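Local structure of putative NADH-flavin reductase (Streptococcus pneumoniae TIGR4, 4R01) at residues Lys45-Leu48 with Phe49-Thr52; Leu135-Leu138 with Arg139-Asn143; Val149-Ala152 with Val153-Pro157; Gly198-Ile201 with Lys202-Ile205. The protein probably reduces flavins with NAD(P)H, which its Rossmann-type fold would bind. One frame throughout, in Å; residues are numbered along the deposited sequence.

Interaction 1 of 4, residues Lys45-Leu48 with Phe49-Thr52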
# COMPACT_ATOMS: atom_id res chain seq x y z
N LYS A 45 14.43 41.62 9.70
CA LYS A 45 14.76 40.74 10.80
C LYS A 45 13.85 41.06 11.97
O LYS A 45 14.04 42.06 12.67
CB LYS A 45 16.23 40.86 11.21
CG LYS A 45 16.59 39.92 12.36
CD LYS A 45 18.08 39.93 12.67
CE LYS A 45 18.90 39.46 11.48
NZ LYS A 45 20.35 39.37 11.81
N LYS A 46 12.87 40.20 12.19
CA LYS A 46 11.84 40.45 13.18
C LYS A 46 11.19 39.14 13.57
O LYS A 46 11.11 38.22 12.76
CB LYS A 46 10.81 41.43 12.62
CG LYS A 46 9.95 42.12 13.67
CD LYS A 46 9.05 43.15 13.02
CE LYS A 46 8.32 43.97 14.07
NZ LYS A 46 7.38 44.96 13.46
N ASP A 47 10.73 39.04 14.82
CA ASP A 47 10.01 37.86 15.24
C ASP A 47 8.65 37.84 14.56
O ASP A 47 7.97 38.87 14.50
CB ASP A 47 9.85 37.81 16.76
CG ASP A 47 9.21 36.52 17.23
OD1 ASP A 47 9.93 35.50 17.35
OD2 ASP A 47 7.99 36.51 17.48
N LEU A 48 8.27 36.68 14.04
CA LEU A 48 7.03 36.51 13.29
C LEU A 48 5.81 37.10 14.00
O LEU A 48 5.04 37.85 13.40
CB LEU A 48 6.79 35.02 13.02
CG LEU A 48 5.44 34.67 12.39
CD1 LEU A 48 5.30 35.37 11.05
CD2 LEU A 48 5.29 33.17 12.23
N PHE A 49 5.65 36.77 15.28
CA PHE A 49 4.46 37.17 16.02
C PHE A 49 4.55 38.60 16.55
O PHE A 49 3.72 39.02 17.35
CB PHE A 49 4.20 36.19 17.16
CG PHE A 49 3.98 34.78 16.70
CD1 PHE A 49 2.72 34.36 16.31
CD2 PHE A 49 5.03 33.88 16.64
CE1 PHE A 49 2.51 33.06 15.88
CE2 PHE A 49 4.82 32.58 16.22
CZ PHE A 49 3.56 32.18 15.83
N GLU A 50 5.55 39.33 16.09
CA GLU A 50 5.69 40.74 16.43
C GLU A 50 5.46 41.60 15.20
O GLU A 50 5.63 42.82 15.25
CB GLU A 50 7.06 41.02 17.05
CG GLU A 50 7.10 40.87 18.56
CD GLU A 50 8.47 40.50 19.08
OE1 GLU A 50 9.45 40.65 18.32
OE2 GLU A 50 8.57 40.06 20.24
N LEU A 51 5.08 40.96 14.10
CA LEU A 51 4.78 41.67 12.86
C LEU A 51 3.54 42.55 13.01
O LEU A 51 2.61 42.22 13.74
CB LEU A 51 4.57 40.68 11.71
CG LEU A 51 5.80 39.97 11.15
CD1 LEU A 51 5.37 38.90 10.17
CD2 LEU A 51 6.76 40.95 10.49
N THR A 52 3.55 43.68 12.30
CA THR A 52 2.42 44.59 12.29
C THR A 52 1.86 44.70 10.87
O THR A 52 2.45 44.17 9.93
CB THR A 52 2.82 46.00 12.78
OG1 THR A 52 3.62 46.64 11.78
CG2 THR A 52 3.61 45.90 14.08
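The side chain of Lys46 runs alongside the backbone of Glu50 and reaches past Leu51 toward Thr52. Its CB is directed at residues 49-52, CG stands anti to the backbone N (chi1 -161°), and beyond CG the chain is extended and passes Leu51 and Glu50 O. CD comes first to Leu51, 4.1 Å from Leu51 CD2. One carbon further, Lys46 CE rests 3.2 Å from the carbonyl oxygen Glu50 O. At the tip, Lys46 NZ passes 3.9 Å from Thr52 CG2, the two side chains lying roughly at right angles, and its salt-bridge partner is Asp55. Asp55 also accepts a hydrogen bond from Thr52 N, while the Thr52 side chain caps a backbone N of helix 53-56, a reciprocal pair consistent with a capping box. The residues form the connection from strand 42-45, an edge strand of the Rossmann-type sheet, into that short helix. The chain bends sharply here by two successive i to i+3 bonds, Glu50 N to Asp47 O at 2.9 Å and Leu51 N to Leu48 O at 3.2 Å, both donors standing well above the carbonyl plane. Asp47 adds an Asx turn: its OD2 accepts from Phe49 N at 3.2 Å, met from above the carboxylate plane. The Asp47 carboxylate also lies near that of Glu50, a proximity that probably costs some electrostatic energy. On the buried side the two methyls of Leu48 diverge. Leu48 CD1 meets Leu51 CD1 at 3.6 Å, whereas Leu48 CD2 sits over one face of the Phe49 ring, toward its rim, 4.1 Å from Phe49 CE2. Leu48 and Phe49 both pack on helix 76-88.

Interaction 2 of 4, residues Leu135-Leu138 with Arg139-Asn143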
# COMPACT_ATOMS: atom_id res chain seq x y z
N LEU A 135 -5.01 24.51 8.75
CA LEU A 135 -5.89 24.59 7.59
C LEU A 135 -7.35 24.77 8.01
O LEU A 135 -8.09 25.54 7.39
CB LEU A 135 -5.74 23.35 6.72
CG LEU A 135 -6.75 23.15 5.58
CD1 LEU A 135 -6.69 24.30 4.59
CD2 LEU A 135 -6.53 21.82 4.88
N ASP A 136 -7.76 24.08 9.07
CA ASP A 136 -9.14 24.17 9.55
C ASP A 136 -9.47 25.58 10.02
O ASP A 136 -10.60 26.05 9.85
CB ASP A 136 -9.38 23.17 10.69
CG ASP A 136 -9.36 21.72 10.22
OD1 ASP A 136 -9.51 21.49 9.00
OD2 ASP A 136 -9.19 20.82 11.07
N LEU A 137 -8.49 26.26 10.59
CA LEU A 137 -8.69 27.62 11.09
C LEU A 137 -8.82 28.61 9.93
O LEU A 137 -9.57 29.58 10.01
CB LEU A 137 -7.54 28.03 12.01
CG LEU A 137 -7.70 29.33 12.79
CD1 LEU A 137 -8.99 29.31 13.60
CD2 LEU A 137 -6.50 29.55 13.70
N LEU A 138 -8.10 28.34 8.84
CA LEU A 138 -8.15 29.21 7.67
C LEU A 138 -9.52 29.23 7.00
O LEU A 138 -9.96 30.27 6.51
CB LEU A 138 -7.09 28.78 6.64
CG LEU A 138 -5.68 29.34 6.83
CD1 LEU A 138 -4.70 28.65 5.88
CD2 LEU A 138 -5.67 30.84 6.61
N ARG A 139 -10.21 28.10 6.99
CA ARG A 139 -11.51 28.02 6.33
C ARG A 139 -12.55 28.92 6.98
O ARG A 139 -13.54 29.29 6.35
CB ARG A 139 -12.01 26.57 6.31
CG ARG A 139 -11.09 25.61 5.59
CD ARG A 139 -11.82 24.34 5.22
NE ARG A 139 -10.91 23.29 4.78
CZ ARG A 139 -10.46 23.15 3.54
NH1 ARG A 139 -10.82 24.01 2.60
NH2 ARG A 139 -9.64 22.16 3.24
N THR A 140 -12.32 29.28 8.24
CA THR A 140 -13.24 30.15 8.96
C THR A 140 -12.93 31.62 8.70
O THR A 140 -13.70 32.50 9.09
CB THR A 140 -13.19 29.88 10.48
OG1 THR A 140 -11.90 30.22 10.98
CG2 THR A 140 -13.47 28.41 10.76
N LYS A 141 -11.81 31.88 8.05
CA LYS A 141 -11.42 33.25 7.72
C LYS A 141 -12.07 33.69 6.41
O LYS A 141 -11.50 33.53 5.33
CB LYS A 141 -9.89 33.37 7.62
CG LYS A 141 -9.17 32.99 8.90
CD LYS A 141 -9.81 33.64 10.12
CE LYS A 141 -9.04 33.32 11.39
NZ LYS A 141 -9.73 33.84 12.61
N ASN A 142 -13.26 34.26 6.52
CA ASN A 142 -14.05 34.65 5.36
C ASN A 142 -13.43 35.77 4.54
O ASN A 142 -13.41 35.72 3.31
CB ASN A 142 -15.46 35.06 5.80
CG ASN A 142 -16.01 34.18 6.90
OD1 ASN A 142 -15.80 34.44 8.09
ND2 ASN A 142 -16.72 33.12 6.52
N ASN A 143 -12.92 36.79 5.22
CA ASN A 143 -12.40 37.98 4.55
C ASN A 143 -10.89 37.91 4.31
O ASN A 143 -10.22 38.95 4.23
CB ASN A 143 -12.74 39.23 5.36
CG ASN A 143 -14.22 39.34 5.66
OD1 ASN A 143 -14.66 39.00 6.76
ND2 ASN A 143 -14.99 39.79 4.68
O HOH W 1 -10.77 21.73 6.75
O HOH W 2 -12.27 30.98 4.38
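The carbonyl oxygen of Leu137 is gripped twice by Thr140, whose OG1 donates to Leu137 O at 2.6 Å and whose backbone N reaches the same oxygen at 3.3 Å. Both donors arrive on one face of the carbonyl plane, the hydroxyl tilted only 23° from it and the N-H much further out. This is the C-terminal end of helix 125-138, where the chain leaves through a type I turn from Leu138 to Lys141, closed by Lys141 N to Leu138 O at 2.9 Å, toward strand 145-150 of the Rossmann-type sheet. Thr140 reaches back because its OG1 lies between its own N and carbonyl carbon (chi1 65°). The Lys141 chain, bent at chi2, brings CG to 3.6 Å from Leu137 O before NZ goes on to a salt bridge with Glu82. On another side of the helix end, Arg139 extends back along the last turn, and Leu135 CD1 covers one face of its guanidinium toward the rim. Leu135 CD2 lies 3.5 Å from Arg139 NH2, the nitrogen that also pairs with Glu170. In the guanidinium plane a water accepts from Arg139 NE at 2.5 Å and donates to Asp136 OD1 at 2.6 Å.

Interaction 3 of 4, residues Val149-Ala152 with Val153-Pro157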
# COMPACT_ATOMS: atom_id res chain seq x y z
N VAL A 149 -1.20 25.43 0.44
CA VAL A 149 -0.52 24.65 -0.58
C VAL A 149 0.11 23.39 -0.01
O VAL A 149 1.24 23.40 0.48
CB VAL A 149 0.57 25.49 -1.28
CG1 VAL A 149 1.15 24.71 -2.46
CG2 VAL A 149 -0.01 26.81 -1.75
N SER A 150 -0.64 22.29 -0.07
CA SER A 150 -0.16 21.00 0.42
C SER A 150 0.90 20.42 -0.51
O SER A 150 0.72 20.40 -1.72
CB SER A 150 -1.32 20.02 0.57
OG SER A 150 -2.09 20.31 1.72
N PRO A 151 2.01 19.94 0.07
CA PRO A 151 3.02 19.23 -0.70
C PRO A 151 2.64 17.77 -0.85
O PRO A 151 1.56 17.37 -0.40
CB PRO A 151 4.28 19.39 0.16
CG PRO A 151 3.75 19.38 1.55
CD PRO A 151 2.37 20.02 1.50
N ALA A 152 3.50 16.97 -1.46
CA ALA A 152 3.25 15.54 -1.58
C ALA A 152 3.55 14.84 -0.26
O ALA A 152 4.06 15.47 0.67
CB ALA A 152 4.08 14.95 -2.70
N VAL A 153 3.23 13.56 -0.19
CA VAL A 153 3.49 12.77 1.02
C VAL A 153 4.97 12.77 1.35
O VAL A 153 5.37 13.05 2.48
CB VAL A 153 2.99 11.33 0.86
CG1 VAL A 153 3.43 10.48 2.05
CG2 VAL A 153 1.48 11.31 0.70
N ASP A 154 5.79 12.46 0.35
CA ASP A 154 7.23 12.51 0.49
C ASP A 154 7.75 13.85 -0.02
O ASP A 154 7.82 14.08 -1.23
CB ASP A 154 7.89 11.35 -0.26
CG ASP A 154 9.33 11.12 0.16
OD1 ASP A 154 9.69 11.51 1.29
OD2 ASP A 154 10.10 10.54 -0.63
N PHE A 155 8.11 14.74 0.87
CA PHE A 155 8.54 16.08 0.56
C PHE A 155 10.04 16.17 0.81
O PHE A 155 10.50 16.06 1.92
CB PHE A 155 7.79 17.04 1.48
CG PHE A 155 7.73 18.44 1.02
CD1 PHE A 155 7.89 18.78 -0.29
CD2 PHE A 155 7.50 19.43 1.93
CE1 PHE A 155 7.82 20.08 -0.69
CE2 PHE A 155 7.42 20.72 1.54
CZ PHE A 155 7.58 21.05 0.23
N ILE A 156 10.79 16.35 -0.24
CA ILE A 156 12.24 16.18 -0.18
C ILE A 156 13.01 17.48 -0.42
O ILE A 156 12.97 18.04 -1.52
CB ILE A 156 12.71 15.12 -1.19
CG1 ILE A 156 11.90 13.83 -1.02
CG2 ILE A 156 14.19 14.83 -1.03
CD1 ILE A 156 11.88 12.94 -2.24
N PRO A 157 13.72 17.97 0.62
CA PRO A 157 14.50 19.22 0.63
C PRO A 157 15.43 19.39 -0.56
O PRO A 157 15.29 20.34 -1.32
CB PRO A 157 15.30 19.11 1.93
CG PRO A 157 14.43 18.32 2.82
CD PRO A 157 13.76 17.30 1.93
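Pro151 sets its CB squarely on the face of the Phe155 ring. The carbon lies 3.4 Å from the ring centroid and only 1° off the ring normal, a nearly ideal CH-pi contact in which all six ring carbons are about equally far from Pro151 CB. Pro151 CG shares the contact to one side, 3.8 Å from Phe155 CD2. The two side chains cross at about a right angle. What brings the phenyl group there is a first torsion that places CG anti to the backbone N of Phe155 (chi1 -159°), folding the ring back over the proline. The partners are four positions apart in sequence, and the bend that lets them meet is made at Val153, whose backbone is helical between extended neighbours. No hydrogen bond closes it between the segments: Ala152 O stays 4.1 Å from Phe155 N. The turn is held instead from outside, since Val153 N bonds to the hydroxyl of Ser180. Beyond this first layer, Tyr187 meets the Phe155 ring edge-to-face and also touches Pro151, so helix 184-196 packs an aromatic side chain against both partners. Asp154, directed away from 149-152, makes a salt bridge to Lys129 of the second subunit, which puts this part of the chain at the subunit interface. The segment thus leads from the end of strand 145-150, inside the main Rossmann-type sheet between strands 94-98 and 203-209, to strand 154-156, which pairs in parallel with strand 181-183 just before helix 184-196.

Interaction 4 of 4, residues Gly198-Ile201 with Lys202-Ile205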
# COMPACT_ATOMS: atom_id res chain seq x y z
N GLY A 198 -2.81 32.51 -10.74
CA GLY A 198 -3.47 31.87 -9.64
C GLY A 198 -4.95 31.92 -9.62
O GLY A 198 -5.55 32.93 -9.35
N HIS A 199 -5.55 30.79 -9.90
CA HIS A 199 -6.97 30.65 -9.77
C HIS A 199 -7.47 30.70 -8.35
O HIS A 199 -8.41 31.40 -8.05
CB HIS A 199 -7.40 29.33 -10.42
CG HIS A 199 -7.03 29.24 -11.86
ND1 HIS A 199 -7.74 29.89 -12.85
CD2 HIS A 199 -6.02 28.61 -12.48
CE1 HIS A 199 -7.18 29.65 -14.02
NE2 HIS A 199 -6.13 28.88 -13.82
N HIS A 200 -6.79 29.98 -7.46
CA HIS A 200 -7.39 29.39 -6.29
C HIS A 200 -7.40 30.15 -5.01
O HIS A 200 -6.53 30.01 -4.19
CB HIS A 200 -6.73 28.05 -6.04
CG HIS A 200 -6.61 27.21 -7.25
ND1 HIS A 200 -5.55 27.30 -8.11
CD2 HIS A 200 -7.40 26.24 -7.74
CE1 HIS A 200 -5.70 26.43 -9.08
NE2 HIS A 200 -6.82 25.78 -8.88
N ILE A 201 -8.46 30.89 -4.79
CA ILE A 201 -8.55 31.77 -3.63
C ILE A 201 -9.48 31.18 -2.59
O ILE A 201 -10.56 30.67 -2.92
CB ILE A 201 -9.05 33.17 -4.04
CG1 ILE A 201 -8.25 33.69 -5.24
CG2 ILE A 201 -8.96 34.14 -2.87
CD1 ILE A 201 -6.75 33.75 -5.00
N LYS A 202 -9.06 31.23 -1.32
CA LYS A 202 -9.81 30.66 -0.20
C LYS A 202 -10.05 29.16 -0.38
O LYS A 202 -11.15 28.67 -0.11
CB LYS A 202 -11.14 31.39 -0.01
CG LYS A 202 -11.01 32.89 0.19
CD LYS A 202 -12.36 33.52 0.46
CE LYS A 202 -12.29 35.03 0.42
NZ LYS A 202 -13.62 35.63 0.69
N GLU A 203 -9.03 28.45 -0.84
CA GLU A 203 -9.11 27.00 -0.96
C GLU A 203 -7.71 26.39 -0.93
O GLU A 203 -6.71 27.10 -0.99
CB GLU A 203 -9.84 26.60 -2.24
CG GLU A 203 -9.34 27.28 -3.50
CD GLU A 203 -10.01 26.75 -4.76
OE1 GLU A 203 -9.84 25.55 -5.06
OE2 GLU A 203 -10.71 27.53 -5.43
N ARG A 204 -7.64 25.06 -0.82
CA ARG A 204 -6.36 24.38 -0.79
C ARG A 204 -6.04 23.66 -2.10
O ARG A 204 -6.88 22.94 -2.64
CB ARG A 204 -6.29 23.37 0.35
CG ARG A 204 -5.14 22.39 0.13
CD ARG A 204 -5.05 21.32 1.17
NE ARG A 204 -6.22 20.46 1.19
CZ ARG A 204 -6.36 19.45 2.04
NH1 ARG A 204 -5.38 19.19 2.90
NH2 ARG A 204 -7.44 18.69 2.03
N ILE A 205 -4.82 23.85 -2.58
CA ILE A 205 -4.30 23.08 -3.69
C ILE A 205 -3.21 22.14 -3.19
O ILE A 205 -2.71 22.29 -2.07
CB ILE A 205 -3.74 23.98 -4.79
CG1 ILE A 205 -2.64 24.88 -4.22
CG2 ILE A 205 -4.85 24.82 -5.40
CD1 ILE A 205 -2.02 25.81 -5.24
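Ile205 lays its CG2 methyl over one face of the His200 imidazole, offset toward the rim, in the closely packed half of this contact. The methyl is 3.5 Å from His200 CG and 18° off the ring normal as seen from the centroid, a CH-pi contact between side chains crossing at about a right angle. His199 CB covers the opposite face over its centre, so the ring is sandwiched, and a hydrogen bond from its ND1 position to Glu194 further limits its rotation. Glu203 approaches at the ring edge instead. With CG between its own N and carbonyl carbon, the first torsion (chi1 51°) turns the otherwise extended chain back, so that Glu203 CG touches His200 CB at 3.7 Å. Its carboxylate stands almost perpendicular to the imidazole (86°), and Glu203 OE1 lies 3.7 Å from His200 CD2. These residues form the turn that carries the chain from helix 184-196 into strand 203-209, which lines up beside strand 145-150 in the Rossmann-type sheet; His200 O helps fix it through the hydroxyl of Thr147. The solvent side, at Ile201 and Lys202, is much looser. Lys202 takes a left-handed backbone conformation, and between the two side chains there is little more than Ile201 CG2 near Lys202 CG at 3.9 Å. The extended lysine then leads away from residues 198-201, ending with NZ hydrogen-bonded to Asn142 O.

How the interactions relate
Interactions 2, 3 and 4 gather around neighbouring strands 145-150 and 203-209, whereas interaction 1 lies apart at the edge strand 42-45. The centres of interactions 1 and 3 are about 26 Å apart, on opposite sides of the chain's centre. Interactions 3 and 4 join directly through the sheet, where Ser150 N and Ile205 O are 2.9 Å apart, a probable hydrogen bond. Interactions 2 and 4, with centres about 13 Å apart, meet in the packing of Leu135 CD2 on Arg204 NH1 at 3.5 Å, and Arg139 and Arg204 share Glu170 as salt-bridge partner. All four belong to one Rossmann-type fold, and none is tied to cofactor binding here.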